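Local coordinates for protein 3,4-Dihydroxy-2-butanone 4-phosphate Synthase (Candida albicans, PDB 1TKU) that converts D-ribulose 5-phosphate into formate and 3,4-dihydroxy-2-butanone 4-phosphate, a step of riboflavin biosynthesis that probably depends on magnesium or manganese, at residues R52-Y57 against V163-V168; E30-L35 against M175-D180; Y57-L62 against H128-R133; L21-D26 against K191-N196. One frame throughout, in Å; residues are numbered along the deposited sequence.

Contact 1. Residues R52-Y57 against V163-V168; sequences RYSSGY and VICELV. With 5RP (ribulose-5-phosphate), chain D.
Ser55 OG gives its hydrogen bond to the carboxylate of Glu166, meeting OE2 at 2.7 Å nearly along the C-O axis. The same hydroxyl accepts from Tyr57 N, so it closes an ST turn while gripping the acid. Its backbone joins in as well: Ser55 N donates to Glu166 O over 3.0 Å in the carbonyl plane, so that Glu166 is held at both its main chain and its tip. The bend of Glu166 at chi2 (91°) brings OE2 to Ser55 and leaves OE1 3.6 Å from C5 of the bound ribulose-5-phosphate. A water spans from Tyr57 O to OE1, its bond to the glutamate being weak. Farther along, Val168 N donates to Tyr53 O at 3.0 Å, and Ser54 and Leu167 pair as a single beta bridge between this bond and that of Ser55 N to Glu166 O.

Cys165 points toward the loop, where SG lies 3.1 Å from Ser54 OG and 3.4 Å from Gly56 N. Ser54 OG also pairs with Leu50 O and accepts from Gly56 N, a second ST turn directly beside the first. Val168 packs farther along, with CG2 3.5 Å from Ser54 O and CG1 against Ser55 N. On the substrate side, Ile164 CG1 approaches O13 of the sugar phosphate.

The contact thus fastens the loop after helix 44-52 to the end of strand 162-166, whose neighbour in the mixed sheet is strand 34-38; Ile164 also bonds to Cys59 through the backbone, while Ile101 of the second subunit packs on Ser55 and Glu166.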
# COMPACT_ATOMS: atom_id res chain seq x y z
N ARG B 52 -0.33 9.49 4.46
CA ARG B 52 0.54 9.94 5.55
C ARG B 52 0.26 9.29 6.90
O ARG B 52 1.20 8.95 7.63
CB ARG B 52 0.41 11.46 5.71
CG ARG B 52 0.97 12.02 7.02
CD ARG B 52 2.49 11.93 7.10
NE ARG B 52 2.98 12.47 8.37
CZ ARG B 52 3.01 11.79 9.51
NH1 ARG B 52 2.59 10.53 9.56
NH2 ARG B 52 3.43 12.38 10.63
N TYR B 53 -1.01 9.10 7.23
CA TYR B 53 -1.39 8.54 8.52
C TYR B 53 -1.89 7.10 8.52
O TYR B 53 -2.42 6.63 9.53
CB TYR B 53 -2.43 9.45 9.16
CG TYR B 53 -1.93 10.85 9.42
CD1 TYR B 53 -2.37 11.93 8.66
CD2 TYR B 53 -0.98 11.09 10.42
CE1 TYR B 53 -1.88 13.22 8.89
CE2 TYR B 53 -0.49 12.37 10.66
CZ TYR B 53 -0.93 13.43 9.89
OH TYR B 53 -0.43 14.69 10.12
N SER B 54 -1.71 6.39 7.41
CA SER B 54 -2.19 5.02 7.30
C SER B 54 -1.13 4.02 6.83
O SER B 54 0.04 4.36 6.65
CB SER B 54 -3.37 4.97 6.33
OG SER B 54 -2.92 5.10 4.99
N SER B 55 -1.56 2.78 6.62
CA SER B 55 -0.68 1.72 6.15
C SER B 55 -0.25 1.97 4.71
O SER B 55 0.72 1.38 4.23
CB SER B 55 -1.39 0.37 6.22
OG SER B 55 -2.37 0.29 5.20
N GLY B 56 -0.99 2.82 4.01
CA GLY B 56 -0.66 3.11 2.63
C GLY B 56 -1.22 2.09 1.64
O GLY B 56 -1.13 2.29 0.43
N TYR B 57 -1.79 1.01 2.15
CA TYR B 57 -2.38 -0.03 1.30
C TYR B 57 -3.81 0.47 1.04
O TYR B 57 -4.78 -0.09 1.56
CB TYR B 57 -2.40 -1.37 2.05
CG TYR B 57 -2.33 -2.60 1.17
CD1 TYR B 57 -1.22 -2.86 0.37
CD2 TYR B 57 -3.37 -3.53 1.16
CE1 TYR B 57 -1.14 -4.00 -0.41
CE2 TYR B 57 -3.30 -4.69 0.38
CZ TYR B 57 -2.18 -4.92 -0.41
OH TYR B 57 -2.10 -6.05 -1.19
N VAL B 163 -13.31 4.93 -0.29
CA VAL B 163 -11.87 4.71 -0.25
C VAL B 163 -11.48 4.62 1.22
O VAL B 163 -11.93 5.41 2.05
CB VAL B 163 -11.12 5.84 -0.99
CG1 VAL B 163 -11.48 7.19 -0.40
CG2 VAL B 163 -9.61 5.59 -0.92
N ILE B 164 -10.64 3.64 1.55
CA ILE B 164 -10.26 3.42 2.94
C ILE B 164 -8.82 2.99 3.15
O ILE B 164 -8.13 2.58 2.21
CB ILE B 164 -11.16 2.33 3.57
CG1 ILE B 164 -10.74 0.94 3.07
CG2 ILE B 164 -12.62 2.56 3.21
CD1 ILE B 164 -10.83 0.76 1.58
N CYS B 165 -8.37 3.09 4.39
CA CYS B 165 -7.04 2.65 4.79
C CYS B 165 -6.93 2.68 6.31
O CYS B 165 -7.59 3.48 6.98
CB CYS B 165 -5.95 3.53 4.17
SG CYS B 165 -4.39 2.60 3.94
N GLU B 166 -6.11 1.79 6.85
CA GLU B 166 -5.91 1.65 8.30
C GLU B 166 -5.01 2.70 8.94
O GLU B 166 -3.88 2.92 8.48
CB GLU B 166 -5.32 0.27 8.62
CG GLU B 166 -6.06 -0.92 8.02
CD GLU B 166 -5.54 -1.34 6.65
OE1 GLU B 166 -5.87 -2.46 6.22
OE2 GLU B 166 -4.80 -0.56 6.00
N LEU B 167 -5.48 3.34 10.00
CA LEU B 167 -4.69 4.34 10.72
C LEU B 167 -3.52 3.65 11.42
O LEU B 167 -3.69 2.57 11.99
CB LEU B 167 -5.56 5.06 11.75
CG LEU B 167 -6.51 6.13 11.22
CD1 LEU B 167 -7.55 6.48 12.26
CD2 LEU B 167 -5.70 7.36 10.83
N VAL B 168 -2.34 4.27 11.37
CA VAL B 168 -1.16 3.71 12.03
C VAL B 168 -0.46 4.78 12.86
O VAL B 168 -0.40 5.95 12.47
CB VAL B 168 -0.15 3.14 11.00
CG1 VAL B 168 -0.81 2.09 10.13
CG2 VAL B 168 0.42 4.26 10.15
C2 5RP D . -9.21 -3.62 7.39
C3 5RP D . -9.77 -2.65 6.37
C5 5RP D . -9.20 -2.67 4.95
O13 5RP D . -9.50 -1.50 4.16
C6 5RP D . -9.67 -3.96 4.19
O14 5RP D . -9.01 -4.05 2.91
C7 5RP D . -11.21 -4.01 3.93
O8 5RP D . -11.87 -4.35 5.15
P9 5RP D . -12.94 -5.53 5.28
O12 5RP D . -12.29 -6.96 4.96
O11 5RP D . -14.19 -5.28 4.29
O10 5RP D . -13.49 -5.48 6.79
O4 5RP D . -10.66 -1.86 6.65
O1 5RP D . -9.81 -3.44 8.69
O HOH W 1 -5.69 -1.70 3.51

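Contact 2. Residues E30-L35 against M175-D180; sequences ENEGDL and MMRLDD. With 5RP (ribulose-5-phosphate), chain D.
Gly33 and Met176 join the two loops through a backbone bond, Gly33 N to Met176 O at 2.9 Å and nearly along the C=O axis, where the chains run 107° apart. Arg177 adds a side-chain clasp: its NH2 reaches Glu30 O at 2.8 Å, with the carbonyl oxygen lying 3° out of the guanidinium plane. Bending at chi2 (-80°) turns the arginine toward Glu30, and CD comes within 3.4 Å of the same oxygen. Glu32 runs alongside and puts OE2 over one guanidinium face, 3.8 Å from NH2; this long salt bridge is a matter of charge, since no N-H points at the oxygen.

Arg177 occupies the N-cap position of helix 178-188, so the contact ties the start of that helix to the loop leading into strand 34-38. Glu30 in that loop probably binds magnesium, and Asp34, which begins the strand, sets OD2 2.6 Å from O4 of ribulose-5-phosphate.

The Glu32 carboxylate also lies against Met175, whose CB is 3.5 Å from CD of the glutamate. On the second subunit, Thr99 packs against Glu32 and Ile101 against Met175.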
# COMPACT_ATOMS: atom_id res chain seq x y z
N GLU B 30 -10.44 -2.04 21.96
CA GLU B 30 -9.36 -2.71 21.24
C GLU B 30 -9.51 -2.71 19.72
O GLU B 30 -8.64 -3.20 19.01
CB GLU B 30 -9.21 -4.15 21.74
CG GLU B 30 -8.82 -4.24 23.20
CD GLU B 30 -8.21 -5.58 23.55
OE1 GLU B 30 -8.93 -6.60 23.53
OE2 GLU B 30 -6.99 -5.62 23.84
N ASN B 31 -10.62 -2.15 19.22
CA ASN B 31 -10.85 -2.07 17.78
C ASN B 31 -9.81 -1.15 17.15
O ASN B 31 -9.41 -0.16 17.76
CB ASN B 31 -12.23 -1.49 17.48
CG ASN B 31 -13.36 -2.48 17.69
OD1 ASN B 31 -14.50 -2.08 17.93
ND2 ASN B 31 -13.06 -3.77 17.56
N GLU B 32 -9.40 -1.46 15.92
CA GLU B 32 -8.44 -0.63 15.20
C GLU B 32 -9.25 0.21 14.22
O GLU B 32 -10.18 -0.29 13.58
CB GLU B 32 -7.43 -1.51 14.46
CG GLU B 32 -6.79 -2.57 15.36
CD GLU B 32 -5.74 -3.40 14.64
OE1 GLU B 32 -5.90 -3.65 13.43
OE2 GLU B 32 -4.77 -3.81 15.30
N GLY B 33 -8.89 1.49 14.10
CA GLY B 33 -9.62 2.39 13.22
C GLY B 33 -9.17 2.54 11.78
O GLY B 33 -7.99 2.39 11.45
N ASP B 34 -10.14 2.84 10.92
CA ASP B 34 -9.93 3.04 9.50
C ASP B 34 -10.44 4.42 9.08
O ASP B 34 -11.45 4.89 9.59
CB ASP B 34 -10.72 1.99 8.71
CG ASP B 34 -9.85 0.94 8.07
OD1 ASP B 34 -8.95 0.41 8.76
OD2 ASP B 34 -10.08 0.64 6.88
N LEU B 35 -9.74 5.06 8.15
CA LEU B 35 -10.19 6.34 7.63
C LEU B 35 -11.01 5.97 6.39
O LEU B 35 -10.55 5.17 5.57
CB LEU B 35 -9.01 7.22 7.22
CG LEU B 35 -8.34 8.04 8.31
CD1 LEU B 35 -7.16 8.82 7.72
CD2 LEU B 35 -9.35 9.00 8.93
N MET B 175 -1.11 -0.33 14.66
CA MET B 175 -2.42 0.18 14.26
C MET B 175 -3.07 0.93 15.42
O MET B 175 -2.91 0.55 16.58
CB MET B 175 -3.32 -0.97 13.78
CG MET B 175 -3.28 -1.22 12.27
SD MET B 175 -1.63 -1.57 11.62
CE MET B 175 -1.93 -1.46 9.85
N MET B 176 -3.77 2.01 15.10
CA MET B 176 -4.43 2.83 16.11
C MET B 176 -5.69 2.19 16.69
O MET B 176 -6.64 1.91 15.96
CB MET B 176 -4.82 4.19 15.54
CG MET B 176 -3.69 5.19 15.45
SD MET B 176 -4.32 6.85 15.08
CE MET B 176 -2.97 7.49 14.09
N ARG B 177 -5.68 1.99 18.01
CA ARG B 177 -6.83 1.43 18.73
C ARG B 177 -7.78 2.60 19.00
O ARG B 177 -7.47 3.74 18.64
CB ARG B 177 -6.39 0.81 20.06
CG ARG B 177 -5.26 -0.20 19.96
CD ARG B 177 -5.76 -1.56 19.51
NE ARG B 177 -4.66 -2.52 19.38
CZ ARG B 177 -4.82 -3.80 19.05
NH1 ARG B 177 -3.76 -4.60 18.96
NH2 ARG B 177 -6.03 -4.29 18.83
N LEU B 178 -8.91 2.34 19.65
CA LEU B 178 -9.88 3.40 19.91
C LEU B 178 -9.32 4.66 20.57
O LEU B 178 -9.55 5.77 20.08
CB LEU B 178 -11.05 2.87 20.75
CG LEU B 178 -12.18 3.89 20.95
CD1 LEU B 178 -12.79 4.24 19.59
CD2 LEU B 178 -13.25 3.31 21.86
N ASP B 179 -8.59 4.51 21.67
CA ASP B 179 -8.05 5.69 22.34
C ASP B 179 -7.24 6.59 21.41
O ASP B 179 -7.42 7.80 21.41
CB ASP B 179 -7.19 5.30 23.55
CG ASP B 179 -8.02 4.76 24.70
OD1 ASP B 179 -9.26 4.97 24.68
OD2 ASP B 179 -7.45 4.15 25.62
N ASP B 180 -6.36 5.99 20.61
CA ASP B 180 -5.55 6.79 19.69
C ASP B 180 -6.41 7.37 18.57
O ASP B 180 -6.13 8.46 18.07
CB ASP B 180 -4.42 5.94 19.10
CG ASP B 180 -3.25 5.78 20.06
OD1 ASP B 180 -2.35 4.97 19.77
OD2 ASP B 180 -3.23 6.47 21.09
C2 5RP D . -9.21 -3.62 7.39
C3 5RP D . -9.77 -2.65 6.37
C5 5RP D . -9.20 -2.67 4.95
O13 5RP D . -9.50 -1.50 4.16
C6 5RP D . -9.67 -3.96 4.19
O14 5RP D . -9.01 -4.05 2.91
C7 5RP D . -11.21 -4.01 3.93
O8 5RP D . -11.87 -4.35 5.15
P9 5RP D . -12.94 -5.53 5.28
O12 5RP D . -12.29 -6.96 4.96
O11 5RP D . -14.19 -5.28 4.29
O10 5RP D . -13.49 -5.48 6.79
O4 5RP D . -10.66 -1.86 6.65
O1 5RP D . -9.81 -3.44 8.69

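Contact 3. Residues Y57-L62 against H128-R133; sequences YVCVPL and HILPLR. With 5RP (ribulose-5-phosphate), chain D.
Leu130 packs against one face of the ring of Tyr57 where strands 59-62 and 129-133 form a parallel pair, their axes 4.3 Å apart and inclined by 29°. Its CB lies 3.9 Å from Cys59 SG, and CG passes close to Val58 O. With CG anti to the carbonyl carbon (chi1 -63°), the two methyls are carried to the tyrosine: CD1 sits 3.5 Å from the ring centroid, only 6° off the normal, a CH-pi contact over the face, while CD2 reaches the phenol end, nearest OH and CZ. The two side chains cross at about a right angle, and Tyr57 of the second subunit also packs on Leu130.

The ladder alternates between the strands. Val60 N donates to Leu130 O, Leu132 N to Val60 O and Leu62 N to Leu132 O, whereas the first rung, Leu130 N to Val58 O, is weak. Before it, a water donates to both Val58 O and His128 O, bridging the chains where they begin to part.

Side chains sort to the two faces of the pair. Cys59, Pro61, Leu130 and Leu132 share the face toward the substrate, with Thr146 of helix 145-155 packed on Pro61 and Leu132. Val60, Pro131 and Leu62 take the other face, Leu62 alongside Pro131; Val60 CG2 meets Ile129 CG2 of the beta bulge at 3.6 Å, with Thr110 of helix 103-114 touching both. Leu132 CD1 is pressed to 3.5 Å from Cys59 CB, tighter than usual for two carbons, and the same methyl stands 3.7 Å from O14 of ribulose-5-phosphate.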
# COMPACT_ATOMS: atom_id res chain seq x y z
N TYR B 57 -1.79 1.01 2.15
CA TYR B 57 -2.38 -0.03 1.30
C TYR B 57 -3.81 0.47 1.04
O TYR B 57 -4.78 -0.09 1.56
CB TYR B 57 -2.40 -1.37 2.05
CG TYR B 57 -2.33 -2.60 1.17
CD1 TYR B 57 -1.22 -2.86 0.37
CD2 TYR B 57 -3.37 -3.53 1.16
CE1 TYR B 57 -1.14 -4.00 -0.41
CE2 TYR B 57 -3.30 -4.69 0.38
CZ TYR B 57 -2.18 -4.92 -0.41
OH TYR B 57 -2.10 -6.05 -1.19
N VAL B 58 -3.92 1.53 0.24
CA VAL B 58 -5.21 2.16 -0.04
C VAL B 58 -6.13 1.35 -0.94
O VAL B 58 -5.77 0.98 -2.07
CB VAL B 58 -5.01 3.56 -0.64
CG1 VAL B 58 -6.36 4.24 -0.85
CG2 VAL B 58 -4.14 4.40 0.30
N CYS B 59 -7.33 1.08 -0.43
CA CYS B 59 -8.33 0.30 -1.14
C CYS B 59 -9.55 1.12 -1.50
O CYS B 59 -9.87 2.11 -0.84
CB CYS B 59 -8.77 -0.89 -0.29
SG CYS B 59 -7.45 -2.02 0.13
N VAL B 60 -10.24 0.70 -2.56
CA VAL B 60 -11.43 1.41 -3.01
C VAL B 60 -12.65 0.49 -3.12
O VAL B 60 -12.84 -0.19 -4.12
CB VAL B 60 -11.18 2.09 -4.38
CG1 VAL B 60 -12.46 2.75 -4.88
CG2 VAL B 60 -10.08 3.12 -4.25
N PRO B 61 -13.47 0.44 -2.06
CA PRO B 61 -14.67 -0.40 -2.07
C PRO B 61 -15.65 0.05 -3.15
O PRO B 61 -15.95 1.23 -3.30
CB PRO B 61 -15.24 -0.19 -0.67
CG PRO B 61 -14.00 -0.02 0.15
CD PRO B 61 -13.18 0.92 -0.70
N LEU B 62 -16.15 -0.93 -3.91
CA LEU B 62 -17.11 -0.69 -4.98
C LEU B 62 -18.13 -1.81 -4.84
O LEU B 62 -17.84 -2.84 -4.23
CB LEU B 62 -16.44 -0.82 -6.35
CG LEU B 62 -15.30 0.12 -6.75
CD1 LEU B 62 -14.65 -0.39 -8.04
CD2 LEU B 62 -15.84 1.54 -6.93
N HIS B 128 -1.97 0.65 -9.14
CA HIS B 128 -1.57 1.02 -7.79
C HIS B 128 -2.71 1.27 -6.81
O HIS B 128 -2.48 1.69 -5.68
CB HIS B 128 -0.66 2.24 -7.87
CG HIS B 128 0.54 2.02 -8.74
ND1 HIS B 128 1.76 1.61 -8.24
CD2 HIS B 128 0.68 2.08 -10.08
CE1 HIS B 128 2.60 1.42 -9.25
NE2 HIS B 128 1.97 1.70 -10.38
N ILE B 129 -3.93 1.00 -7.26
CA ILE B 129 -5.11 1.13 -6.41
C ILE B 129 -5.71 -0.27 -6.28
O ILE B 129 -5.73 -1.03 -7.25
CB ILE B 129 -6.16 2.11 -7.01
CG1 ILE B 129 -5.78 3.55 -6.67
CG2 ILE B 129 -7.56 1.78 -6.49
CD1 ILE B 129 -5.83 3.89 -5.19
N LEU B 130 -6.17 -0.59 -5.07
CA LEU B 130 -6.78 -1.90 -4.79
C LEU B 130 -8.30 -1.83 -4.65
O LEU B 130 -8.82 -1.52 -3.58
CB LEU B 130 -6.19 -2.46 -3.49
CG LEU B 130 -4.69 -2.76 -3.44
CD1 LEU B 130 -4.09 -2.17 -2.18
CD2 LEU B 130 -4.46 -4.27 -3.48
N PRO B 131 -9.04 -2.11 -5.74
CA PRO B 131 -10.50 -2.06 -5.64
C PRO B 131 -10.99 -3.26 -4.83
O PRO B 131 -10.37 -4.33 -4.88
CB PRO B 131 -10.96 -2.11 -7.10
CG PRO B 131 -9.76 -1.62 -7.87
CD PRO B 131 -8.62 -2.27 -7.14
N LEU B 132 -12.08 -3.09 -4.10
CA LEU B 132 -12.65 -4.17 -3.30
C LEU B 132 -14.10 -4.35 -3.71
O LEU B 132 -14.77 -3.39 -4.05
CB LEU B 132 -12.58 -3.84 -1.81
CG LEU B 132 -11.21 -3.45 -1.26
CD1 LEU B 132 -11.35 -3.19 0.24
CD2 LEU B 132 -10.20 -4.54 -1.53
N ARG B 133 -14.58 -5.59 -3.68
CA ARG B 133 -15.96 -5.87 -4.06
C ARG B 133 -16.87 -6.06 -2.85
O ARG B 133 -16.79 -7.08 -2.16
CB ARG B 133 -16.01 -7.12 -4.95
CG ARG B 133 -15.25 -6.98 -6.26
CD ARG B 133 -15.43 -8.20 -7.16
NE ARG B 133 -16.81 -8.33 -7.60
CZ ARG B 133 -17.24 -9.23 -8.49
NH1 ARG B 133 -16.40 -10.08 -9.04
NH2 ARG B 133 -18.53 -9.26 -8.82
C2 5RP D . -9.21 -3.62 7.39
C3 5RP D . -9.77 -2.65 6.37
C5 5RP D . -9.20 -2.67 4.95
O13 5RP D . -9.50 -1.50 4.16
C6 5RP D . -9.67 -3.96 4.19
O14 5RP D . -9.01 -4.05 2.91
C7 5RP D . -11.21 -4.01 3.93
O8 5RP D . -11.87 -4.35 5.15
P9 5RP D . -12.94 -5.53 5.28
O12 5RP D . -12.29 -6.96 4.96
O11 5RP D . -14.19 -5.28 4.29
O10 5RP D . -13.49 -5.48 6.79
O4 5RP D . -10.66 -1.86 6.65
O1 5RP D . -9.81 -3.44 8.69
O HOH W 2 -3.13 1.80 -2.91

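Contact 4. Residues L21-D26 against K191-N196; sequences LIVMDD and KIININ
Ile22 and Met24 alternate with Ile193 in the backbone bonds that join parallel strands 21-24 and 191-194. Ile22 N donates to Lys191 O, Ile193 N to Ile22 O at 2.9 Å and Met24 N to Ile193 O. The pattern runs on past the strands: Ile195 N donates to Met24 O at 2.8 Å and Asn196 N to Asp25 O at 3.1 Å, so the first turn of helix 195-203 is bound to the loop that follows strand 21-24.

Apolar packing fills both faces. Ile193 has CG1 between its backbone N and carbonyl carbon (chi1 62°), which sets CD1 beside Ile22 O (3.0 Å), between Leu21 CB, 3.4 Å away, and Val23 CG2, 3.5 Å away; both carbon pairs are tight, and Ala11 of helix 8-16 lies against Leu21 and Ile193. On the opposite face Ile22 and Ile192 lie side by side, CB to CG1 3.8 Å, facing helix 178-188, whose Cys181 touches Ile22 and Met24.

Polar side chains gather at the C-terminal ends of the strands. Asn194 is the N-cap of helix 195-203, its OD1 accepting from Gln197 N. Asp25 OD1 is hydrogen-bonded to His145 NE2 and lies 3.7 Å from Ile195 CD1. His145 probably binds magnesium, so the bonds that fix the loop at Asp25 are consistent with a second-shell part for this aspartate in orienting the imidazole.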
# COMPACT_ATOMS: atom_id res chain seq x y z
N LEU B 21 -14.16 9.91 7.78
CA LEU B 21 -14.81 9.45 9.00
C LEU B 21 -13.86 8.38 9.51
O LEU B 21 -13.25 7.67 8.72
CB LEU B 21 -16.18 8.82 8.73
CG LEU B 21 -17.36 9.73 8.40
CD1 LEU B 21 -18.61 8.87 8.26
CD2 LEU B 21 -17.56 10.78 9.50
N ILE B 22 -13.70 8.31 10.82
CA ILE B 22 -12.87 7.27 11.42
C ILE B 22 -13.92 6.21 11.73
O ILE B 22 -14.92 6.50 12.39
CB ILE B 22 -12.17 7.77 12.71
CG1 ILE B 22 -11.13 8.84 12.35
CG2 ILE B 22 -11.50 6.60 13.43
CD1 ILE B 22 -10.58 9.60 13.53
N VAL B 23 -13.72 5.00 11.22
CA VAL B 23 -14.69 3.94 11.40
C VAL B 23 -14.16 2.72 12.16
O VAL B 23 -13.17 2.12 11.76
CB VAL B 23 -15.23 3.47 10.03
CG1 VAL B 23 -16.31 2.43 10.21
CG2 VAL B 23 -15.76 4.68 9.24
N MET B 24 -14.85 2.37 13.24
CA MET B 24 -14.48 1.21 14.06
C MET B 24 -15.57 0.15 13.85
O MET B 24 -16.64 0.46 13.32
CB MET B 24 -14.46 1.59 15.55
CG MET B 24 -13.95 2.99 15.87
SD MET B 24 -12.23 3.30 15.42
CE MET B 24 -11.36 2.08 16.44
N ASP B 25 -15.30 -1.08 14.25
CA ASP B 25 -16.29 -2.15 14.10
C ASP B 25 -17.46 -1.94 15.05
O ASP B 25 -18.62 -2.07 14.66
CB ASP B 25 -15.66 -3.52 14.36
CG ASP B 25 -14.71 -3.94 13.26
OD1 ASP B 25 -15.04 -3.74 12.08
OD2 ASP B 25 -13.63 -4.48 13.58
N ASP B 26 -17.14 -1.66 16.31
CA ASP B 26 -18.14 -1.39 17.34
C ASP B 26 -17.53 -0.50 18.42
O ASP B 26 -16.58 0.23 18.14
CB ASP B 26 -18.73 -2.70 17.91
CG ASP B 26 -17.68 -3.64 18.50
OD1 ASP B 26 -18.00 -4.85 18.62
OD2 ASP B 26 -16.57 -3.20 18.85
N LYS B 191 -14.73 13.16 12.63
CA LYS B 191 -15.74 12.46 13.41
C LYS B 191 -15.51 10.95 13.39
O LYS B 191 -14.94 10.41 12.44
CB LYS B 191 -17.14 12.76 12.86
CG LYS B 191 -17.62 14.19 13.10
CD LYS B 191 -18.85 14.49 12.26
CE LYS B 191 -19.59 15.73 12.74
NZ LYS B 191 -18.70 16.92 12.85
N ILE B 192 -15.96 10.28 14.45
CA ILE B 192 -15.79 8.83 14.57
C ILE B 192 -17.14 8.13 14.71
O ILE B 192 -18.04 8.61 15.40
CB ILE B 192 -14.95 8.48 15.82
CG1 ILE B 192 -13.66 9.31 15.84
CG2 ILE B 192 -14.61 7.00 15.82
CD1 ILE B 192 -13.86 10.74 16.31
N ILE B 193 -17.28 6.99 14.04
CA ILE B 193 -18.50 6.19 14.11
C ILE B 193 -18.08 4.72 14.12
O ILE B 193 -16.90 4.41 13.97
CB ILE B 193 -19.44 6.40 12.88
CG1 ILE B 193 -18.73 5.97 11.59
CG2 ILE B 193 -19.89 7.85 12.80
CD1 ILE B 193 -17.60 6.88 11.16
N ASN B 194 -19.04 3.83 14.34
CA ASN B 194 -18.72 2.40 14.31
C ASN B 194 -19.78 1.67 13.48
O ASN B 194 -20.90 2.15 13.33
CB ASN B 194 -18.57 1.81 15.73
CG ASN B 194 -19.84 1.86 16.55
OD1 ASN B 194 -20.79 1.11 16.30
ND2 ASN B 194 -19.87 2.75 17.54
N ILE B 195 -19.39 0.53 12.93
CA ILE B 195 -20.28 -0.25 12.08
C ILE B 195 -21.58 -0.70 12.73
O ILE B 195 -22.64 -0.66 12.10
CB ILE B 195 -19.51 -1.47 11.50
CG1 ILE B 195 -18.35 -0.96 10.65
CG2 ILE B 195 -20.45 -2.34 10.67
CD1 ILE B 195 -17.52 -2.05 9.99
N ASN B 196 -21.53 -1.13 13.99
CA ASN B 196 -22.75 -1.55 14.68
C ASN B 196 -23.74 -0.39 14.71
O ASN B 196 -24.94 -0.57 14.57
CB ASN B 196 -22.43 -1.98 16.11
CG ASN B 196 -22.36 -3.48 16.25
OD1 ASN B 196 -21.56 -4.14 15.59
ND2 ASN B 196 -23.21 -4.04 17.11

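Contacts 1, 2 and 4 meet on one mixed sheet ordered 162-166, 34-38, 21-24, 191-194. Contact 4 pairs the last two strands; contact 2 lies at the start of strand 34-38, its centre about 10 Å from that of contact 4, and contact 1 at the end of strand 162-166, about 11 Å from contact 2. Contact 3, a separate parallel pair, joins contact 1 through shared Tyr57 and the backbone hydrogen bond between Ile164 and Cys59, but its centre is about 20 Å from contact 2. Along the chain the segment pairs are concentric, contact 4 outermost and contact 3 innermost. Contacts 1, 2 and 3 each touch ribulose-5-phosphate and the second subunit, so distant chain regions converge on one substrate site.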